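Probable endoglucanase (Gluconacetobacter xylinus, PDB 1WZZ) hydrolyses carboxymethyl-cellulose, as a family 8 endo-beta-1,4-glucanase with an (alpha/alpha)6 barrel that cleaves internal beta-1,4-glucosidic linkages. Local coordinates at residues 128-140 and 176-189. Residues are numbered along the deposited sequence; the frame is centred on the assembly and turned at random.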
# COMPACT_ATOMS: atom_id res chain seq x y z
N ILE A 128 2.68 -1.04 -20.27
CA ILE A 128 1.64 -0.02 -20.17
C ILE A 128 0.29 -0.70 -20.38
O ILE A 128 -0.68 -0.45 -19.64
CB ILE A 128 1.86 1.09 -21.22
CG1 ILE A 128 3.17 1.82 -20.93
CG2 ILE A 128 0.68 2.11 -21.22
CD1 ILE A 128 3.23 2.46 -19.56
N GLN A 129 0.18 -1.57 -21.40
CA GLN A 129 -1.07 -2.29 -21.62
C GLN A 129 -1.45 -3.15 -20.42
O GLN A 129 -2.64 -3.22 -20.05
CB GLN A 129 -0.91 -3.19 -22.85
CG GLN A 129 -0.79 -2.38 -24.11
CD GLN A 129 -0.57 -3.26 -25.30
OE1 GLN A 129 -0.14 -4.40 -25.16
NE2 GLN A 129 -0.86 -2.73 -26.50
N ASP A 130 -0.46 -3.82 -19.82
CA ASP A 130 -0.69 -4.70 -18.66
C ASP A 130 -1.25 -3.88 -17.49
O ASP A 130 -2.16 -4.33 -16.78
CB ASP A 130 0.59 -5.37 -18.20
CG ASP A 130 1.12 -6.37 -19.21
OD1 ASP A 130 0.33 -6.93 -20.01
OD2 ASP A 130 2.35 -6.60 -19.19
N ALA A 131 -0.71 -2.68 -17.32
CA ALA A 131 -1.18 -1.80 -16.23
C ALA A 131 -2.61 -1.37 -16.52
O ALA A 131 -3.49 -1.43 -15.64
CB ALA A 131 -0.24 -0.55 -16.11
N MSE A 132 -2.88 -0.95 -17.75
CA MSE A 132 -4.24 -0.53 -18.07
C MSE A 132 -5.26 -1.65 -17.87
O MSE A 132 -6.38 -1.38 -17.42
CB MSE A 132 -4.30 -0.00 -19.51
CG MSE A 132 -3.58 1.29 -19.62
SE MSE A 132 -3.50 1.87 -21.49
CE MSE A 132 -2.76 0.37 -22.28
N ALA A 133 -4.87 -2.88 -18.20
CA ALA A 133 -5.79 -4.03 -18.08
C ALA A 133 -6.13 -4.29 -16.60
O ALA A 133 -7.29 -4.56 -16.25
CB ALA A 133 -5.15 -5.25 -18.74
N ILE A 134 -5.13 -4.18 -15.74
CA ILE A 134 -5.39 -4.35 -14.30
C ILE A 134 -6.28 -3.19 -13.82
O ILE A 134 -7.27 -3.40 -13.12
CB ILE A 134 -4.04 -4.35 -13.48
CG1 ILE A 134 -3.19 -5.58 -13.85
CG2 ILE A 134 -4.33 -4.35 -11.97
CD1 ILE A 134 -1.71 -5.45 -13.48
N TYR A 135 -5.90 -1.95 -14.13
CA TYR A 135 -6.72 -0.82 -13.69
C TYR A 135 -8.18 -0.93 -14.12
O TYR A 135 -9.10 -0.58 -13.35
CB TYR A 135 -6.13 0.50 -14.23
CG TYR A 135 -4.84 0.95 -13.55
CD1 TYR A 135 -4.74 0.98 -12.16
CD2 TYR A 135 -3.74 1.39 -14.29
CE1 TYR A 135 -3.57 1.44 -11.52
CE2 TYR A 135 -2.57 1.85 -13.66
CZ TYR A 135 -2.50 1.87 -12.27
OH TYR A 135 -1.35 2.34 -11.64
N GLY A 136 -8.42 -1.41 -15.34
CA GLY A 136 -9.80 -1.54 -15.80
C GLY A 136 -10.63 -2.43 -14.89
O GLY A 136 -11.79 -2.12 -14.60
N ASP A 137 -10.04 -3.53 -14.43
CA ASP A 137 -10.73 -4.44 -13.55
C ASP A 137 -10.79 -3.91 -12.12
O ASP A 137 -11.76 -4.15 -11.43
CB ASP A 137 -10.12 -5.85 -13.62
CG ASP A 137 -10.60 -6.63 -14.86
OD1 ASP A 137 -11.73 -6.35 -15.32
OD2 ASP A 137 -9.87 -7.50 -15.35
N VAL A 138 -9.76 -3.20 -11.64
CA VAL A 138 -9.89 -2.66 -10.29
C VAL A 138 -11.07 -1.69 -10.28
O VAL A 138 -11.91 -1.70 -9.36
CB VAL A 138 -8.60 -1.87 -9.85
CG1 VAL A 138 -8.83 -1.20 -8.47
CG2 VAL A 138 -7.41 -2.85 -9.75
N LEU A 139 -11.16 -0.85 -11.29
CA LEU A 139 -12.23 0.13 -11.34
C LEU A 139 -13.60 -0.53 -11.44
O LEU A 139 -14.53 -0.22 -10.69
CB LEU A 139 -12.01 1.07 -12.52
CG LEU A 139 -12.97 2.26 -12.56
CD1 LEU A 139 -12.82 3.16 -11.29
CD2 LEU A 139 -12.66 3.07 -13.83
N ASN A 140 -13.73 -1.47 -12.37
CA ASN A 140 -15.04 -2.11 -12.50
C ASN A 140 -15.45 -3.02 -11.37
O ASN A 140 -16.60 -3.00 -10.95
CB ASN A 140 -15.09 -2.97 -13.77
CG ASN A 140 -15.05 -2.18 -15.04
OD1 ASN A 140 -15.32 -0.97 -15.08
ND2 ASN A 140 -14.75 -2.87 -16.14
N SER A 176 -0.84 5.29 -7.52
CA SER A 176 -1.39 4.35 -8.50
C SER A 176 -2.74 4.83 -9.02
O SER A 176 -3.06 4.64 -10.21
CB SER A 176 -1.52 2.95 -7.90
OG SER A 176 -1.71 1.98 -8.94
N LEU A 177 -3.57 5.43 -8.16
CA LEU A 177 -4.87 5.94 -8.63
C LEU A 177 -4.64 7.09 -9.63
O LEU A 177 -5.36 7.23 -10.62
CB LEU A 177 -5.73 6.44 -7.46
CG LEU A 177 -6.05 5.39 -6.39
CD1 LEU A 177 -6.94 6.04 -5.31
CD2 LEU A 177 -6.73 4.20 -7.02
N LEU A 178 -3.61 7.91 -9.37
CA LEU A 178 -3.31 9.00 -10.28
C LEU A 178 -2.84 8.43 -11.62
O LEU A 178 -3.26 8.88 -12.68
CB LEU A 178 -2.24 9.92 -9.69
CG LEU A 178 -2.63 10.86 -8.54
CD1 LEU A 178 -1.36 11.57 -8.02
CD2 LEU A 178 -3.66 11.90 -9.00
N GLN A 179 -1.97 7.42 -11.57
CA GLN A 179 -1.49 6.81 -12.79
C GLN A 179 -2.63 6.16 -13.57
O GLN A 179 -2.63 6.18 -14.81
CB GLN A 179 -0.44 5.75 -12.49
CG GLN A 179 0.14 5.18 -13.77
CD GLN A 179 1.37 4.39 -13.54
OE1 GLN A 179 2.48 4.85 -13.85
NE2 GLN A 179 1.20 3.19 -13.00
N ALA A 180 -3.60 5.57 -12.86
CA ALA A 180 -4.74 4.92 -13.53
C ALA A 180 -5.48 5.96 -14.37
O ALA A 180 -5.86 5.71 -15.52
CB ALA A 180 -5.69 4.34 -12.48
N PHE A 181 -5.71 7.13 -13.78
CA PHE A 181 -6.44 8.16 -14.53
C PHE A 181 -5.59 8.64 -15.70
O PHE A 181 -6.10 8.85 -16.80
CB PHE A 181 -6.78 9.35 -13.62
CG PHE A 181 -7.51 10.44 -14.34
CD1 PHE A 181 -8.82 10.22 -14.79
CD2 PHE A 181 -6.87 11.63 -14.65
CE1 PHE A 181 -9.49 11.19 -15.55
CE2 PHE A 181 -7.53 12.61 -15.41
CZ PHE A 181 -8.84 12.38 -15.86
N ASP A 182 -4.30 8.81 -15.47
CA ASP A 182 -3.42 9.26 -16.55
C ASP A 182 -3.36 8.27 -17.72
O ASP A 182 -3.26 8.68 -18.88
CB ASP A 182 -2.00 9.50 -16.03
CG ASP A 182 -1.88 10.76 -15.20
OD1 ASP A 182 -0.80 10.97 -14.60
OD2 ASP A 182 -2.84 11.56 -15.14
N LEU A 183 -3.39 6.98 -17.43
CA LEU A 183 -3.30 5.98 -18.50
C LEU A 183 -4.62 5.58 -19.13
O LEU A 183 -4.64 5.17 -20.30
CB LEU A 183 -2.63 4.70 -17.99
CG LEU A 183 -1.18 4.84 -17.56
CD1 LEU A 183 -0.70 3.46 -17.13
CD2 LEU A 183 -0.31 5.37 -18.70
N THR A 184 -5.72 5.69 -18.39
CA THR A 184 -7.02 5.28 -18.91
C THR A 184 -7.98 6.41 -19.22
O THR A 184 -8.94 6.20 -19.99
CB THR A 184 -7.78 4.37 -17.93
OG1 THR A 184 -8.19 5.14 -16.79
CG2 THR A 184 -6.93 3.22 -17.45
N ALA A 185 -7.75 7.56 -18.60
CA ALA A 185 -8.61 8.73 -18.73
C ALA A 185 -10.07 8.44 -18.33
O ALA A 185 -10.99 9.15 -18.74
CB ALA A 185 -8.55 9.27 -20.18
N ASP A 186 -10.30 7.41 -17.53
CA ASP A 186 -11.66 7.07 -17.11
C ASP A 186 -12.09 8.05 -16.03
O ASP A 186 -11.48 8.14 -14.95
CB ASP A 186 -11.73 5.64 -16.60
CG ASP A 186 -13.16 5.11 -16.53
OD1 ASP A 186 -14.03 5.82 -15.99
OD2 ASP A 186 -13.39 3.98 -16.99
N PRO A 187 -13.15 8.82 -16.30
CA PRO A 187 -13.66 9.80 -15.33
C PRO A 187 -14.08 9.25 -13.98
O PRO A 187 -14.13 9.97 -12.99
CB PRO A 187 -14.84 10.45 -16.09
CG PRO A 187 -15.30 9.35 -16.98
CD PRO A 187 -14.01 8.76 -17.50
N ARG A 188 -14.37 7.96 -13.93
CA ARG A 188 -14.78 7.32 -12.70
C ARG A 188 -13.66 7.37 -11.66
O ARG A 188 -13.93 7.36 -10.45
CB ARG A 188 -15.20 5.87 -12.97
CG ARG A 188 -16.54 5.73 -13.72
CD ARG A 188 -16.93 4.25 -13.90
NE ARG A 188 -16.01 3.58 -14.81
CZ ARG A 188 -15.86 2.25 -14.91
NH1 ARG A 188 -14.98 1.76 -15.78
NH2 ARG A 188 -16.56 1.42 -14.14
N TRP A 189 -12.42 7.46 -12.10
CA TRP A 189 -11.30 7.50 -11.15
C TRP A 189 -11.33 8.78 -10.35
O TRP A 189 -10.81 8.82 -9.22
CB TRP A 189 -9.96 7.39 -11.85
CG TRP A 189 -9.58 5.99 -12.26
CD1 TRP A 189 -9.41 5.52 -13.53
CD2 TRP A 189 -9.35 4.87 -11.39
NE1 TRP A 189 -9.09 4.19 -13.51
CE2 TRP A 189 -9.05 3.76 -12.21
CE3 TRP A 189 -9.37 4.69 -9.99
CZ2 TRP A 189 -8.77 2.49 -11.69
CZ3 TRP A 189 -9.09 3.43 -9.48
CH2 TRP A 189 -8.79 2.34 -10.33
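Tyr-135 lays its ring against Ala-180, whose CB makes a CH-pi contact 3.6 Å from the ring centroid. The tyrosine is a knob in a hole formed by Ser-176, Gln-179, Ala-180 and Leu-183; reciprocally, Leu-183 fits among Ile-128, Ala-131, Met-132 and Tyr-135. Selenomethionine Met-132 crosses Leu-183 at about a right angle, with Met-132 CG 3.9 Å from Leu-183 CB. Toward the other end, Leu-139 sets CD1 over the six-membered ring of Trp-189, 3.8 Å from its centroid, while Ala-180 CB lies over the opposite indole face, toward its rim, so this one methyl is wedged between two aromatic rings. Segments 128-140 and 176-184, on neighbouring helices of the (alpha/alpha)6 barrel, cross at -109°; Arg-188 and Trp-189, beyond the turn, also pack on segment 128-140. At the far rim of the tyrosine ring, Tyr-135 OH donates to Ser-176 OG (2.7 Å). Tyr-135 OH also accepts from Gln-179 NE2 (3.0 Å), and both partners lie near the ring plane. Ser-176 OG and Gln-179 NE2 also bond Leu-109 O and Leu-113 O, tying the buried hydroxyl to helix 105-122. A phenylalanine in place of Tyr-135 would probably leave Ser-176 OG without its donor and Gln-179 NE2 without one of its acceptors. Leu-139, its CG anti to the backbone N (chi1 -172°), brings CD2 over one face of the Arg-188 guanidinium. Bonds near its plane fix how that group is turned: Arg-188 NH1 and NH2 converge end-on upon Asn-140 OD1, NH1 at 2.8 Å, while NE meets Asp-186 OD1 and NH1 meets OD2 in a side-on salt bridge. Asp-186 OD1 also accepts from Arg-188 N (3.0 Å), a capping bond.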